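Putative citrate lyase, alfa subunit (Streptococcus mutans, PDB 2HJ0) is a putative alpha subunit of the citrate lyase family, built around two mixed, largely parallel beta sheets with helices packed against them. Local coordinates at residues 82-87 / 95-100. Sequence-based numbering, arbitrary orientation.
Sequences MVLDEI and ISIAPS
Leu84 and Ile97 meet through the ends of their side chains, where helix 79-89 lies over strand 95-99: methyl CD2 of Leu84 comes to 3.9 Å from CD1 of Ile97, and the two side chains cross at about a right angle. Ile97 gets there by extension, with CG1 anti to its backbone N (chi1 -151°) and CD1 carried on outward by a second anti torsion. One helical turn on, the second apolar pair joins branch to stem, CG2 of Ile87 standing 4.2 Å from CG1 of Ile95, again roughly perpendicular. All four residues are buried, yet a mere 127 Å² of surface, both sides summed, is buried between the segments, and even the nearest alpha carbons, those of Ile87 and Ile95, remain 9.0 Å apart.

The contact itself is apolar. Backbone hydrogen bonds stay within the helix, where Ile87 N donates to Val83 O at 2.9 Å, or run from strand 95-99 to its sheet neighbours 66-69 and 118-123.

Further apolar contacts extend the interface: Leu84 also rests on Ile67 and Phe69, and Ile87 on Ile56 and Leu61. Helix 79-89 connects two adjacent parallel strands, 66-69 and 95-99, in a beta-alpha-beta crossover, the unit from which Rossmann-like parallel alpha/beta sheets are built.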
loop_
_atom_site.group_PDB
_atom_site.type_symbol
_atom_site.label_atom_id
_atom_site.label_comp_id
_atom_site.label_asym_id
_atom_site.label_seq_id
_atom_site.Cartn_x
_atom_site.Cartn_y
_atom_site.Cartn_z
HETATM N N MSE A 82 23.677 -12.226 -7.886
HETATM C CA MSE A 82 23.549 -13.302 -6.922
HETATM C C MSE A 82 22.491 -14.323 -7.362
HETATM O O MSE A 82 22.807 -15.488 -7.600
HETATM C CB MSE A 82 23.174 -12.703 -5.573
HETATM C CG MSE A 82 23.556 -13.530 -4.372
HETATM SE SE MSE A 82 23.106 -12.538 -2.790
HETATM C CE MSE A 82 24.473 -11.193 -2.863
ATOM N N VAL A 83 21.240 -13.878 -7.471
ATOM C CA VAL A 83 20.151 -14.760 -7.866
ATOM C C VAL A 83 20.412 -15.437 -9.206
ATOM O O VAL A 83 20.446 -16.666 -9.295
ATOM C CB VAL A 83 18.817 -13.990 -7.946
ATOM C CG1 VAL A 83 17.697 -14.907 -8.410
ATOM C CG2 VAL A 83 18.487 -13.408 -6.597
ATOM N N LEU A 84 20.596 -14.624 -10.242
ATOM C CA LEU A 84 20.850 -15.119 -11.588
ATOM C C LEU A 84 21.913 -16.209 -11.619
ATOM O O LEU A 84 21.711 -17.278 -12.195
ATOM C CB LEU A 84 21.271 -13.960 -12.494
ATOM C CG LEU A 84 20.229 -13.519 -13.515
ATOM C CD1 LEU A 84 18.860 -13.454 -12.891
ATOM C CD2 LEU A 84 20.636 -12.180 -14.079
ATOM N N ASP A 85 23.046 -15.944 -10.988
ATOM C CA ASP A 85 24.120 -16.921 -10.976
ATOM C C ASP A 85 23.655 -18.254 -10.408
ATOM O O ASP A 85 23.981 -19.314 -10.940
ATOM C CB ASP A 85 25.302 -16.385 -10.180
ATOM C CG ASP A 85 26.512 -17.273 -10.280
ATOM O OD1 ASP A 85 26.561 -18.286 -9.543
ATOM O OD2 ASP A 85 27.408 -16.960 -11.101
ATOM N N GLU A 86 22.880 -18.209 -9.333
ATOM C CA GLU A 86 22.387 -19.437 -8.734
ATOM C C GLU A 86 21.389 -20.103 -9.682
ATOM O O GLU A 86 21.283 -21.330 -9.725
ATOM C CB GLU A 86 21.732 -19.141 -7.387
ATOM C CG GLU A 86 21.466 -20.388 -6.549
ATOM C CD GLU A 86 22.736 -21.171 -6.236
ATOM O OE1 GLU A 86 22.782 -22.382 -6.554
ATOM O OE2 GLU A 86 23.684 -20.575 -5.675
ATOM N N ILE A 87 20.650 -19.297 -10.440
ATOM C CA ILE A 87 19.699 -19.855 -11.390
ATOM C C ILE A 87 20.516 -20.616 -12.441
ATOM O O ILE A 87 20.181 -21.740 -12.806
ATOM C CB ILE A 87 18.891 -18.765 -12.138
ATOM C CG1 ILE A 87 18.222 -17.801 -11.157
ATOM C CG2 ILE A 87 17.841 -19.429 -13.020
ATOM C CD1 ILE A 87 17.038 -18.372 -10.412
ATOM N N ILE A 95 14.955 -17.883 -19.004
ATOM C CA ILE A 95 14.334 -17.020 -18.008
ATOM C C ILE A 95 14.142 -15.629 -18.562
ATOM O O ILE A 95 14.995 -15.111 -19.280
ATOM C CB ILE A 95 15.180 -16.926 -16.714
ATOM C CG1 ILE A 95 15.128 -18.266 -15.977
ATOM C CG2 ILE A 95 14.654 -15.812 -15.807
ATOM C CD1 ILE A 95 13.723 -18.719 -15.675
ATOM N N SER A 96 13.001 -15.034 -18.235
ATOM C CA SER A 96 12.686 -13.688 -18.695
ATOM C C SER A 96 13.008 -12.707 -17.567
ATOM O O SER A 96 12.434 -12.776 -16.486
ATOM C CB SER A 96 11.211 -13.619 -19.073
ATOM O OG SER A 96 10.995 -12.521 -19.920
ATOM N N ILE A 97 13.924 -11.792 -17.832
ATOM C CA ILE A 97 14.359 -10.837 -16.829
ATOM C C ILE A 97 13.588 -9.496 -16.910
ATOM O O ILE A 97 13.387 -8.930 -17.993
ATOM C CB ILE A 97 15.901 -10.635 -16.999
ATOM C CG1 ILE A 97 16.575 -10.262 -15.693
ATOM C CG2 ILE A 97 16.187 -9.509 -17.994
ATOM C CD1 ILE A 97 18.049 -9.973 -15.900
ATOM N N ALA A 98 13.129 -9.003 -15.764
ATOM C CA ALA A 98 12.393 -7.745 -15.737
ATOM C C ALA A 98 12.878 -6.795 -14.635
ATOM O O ALA A 98 12.113 -6.402 -13.750
ATOM C CB ALA A 98 10.895 -8.013 -15.587
ATOM N N PRO A 99 14.170 -6.425 -14.667
ATOM C CA PRO A 99 14.731 -5.512 -13.660
ATOM C C PRO A 99 14.273 -4.072 -13.914
ATOM O O PRO A 99 14.104 -3.668 -15.063
ATOM C CB PRO A 99 16.236 -5.669 -13.859
ATOM C CG PRO A 99 16.342 -5.895 -15.341
ATOM C CD PRO A 99 15.214 -6.867 -15.614
ATOM N N SER A 100 14.056 -3.304 -12.848
ATOM C CA SER A 100 13.654 -1.910 -13.007
ATOM C C SER A 100 14.709 -1.170 -13.841
ATOM O O SER A 100 14.376 -0.224 -14.549
ATOM C CB SER A 100 13.465 -1.247 -11.647
ATOM O OG SER A 100 14.621 -1.354 -10.847
#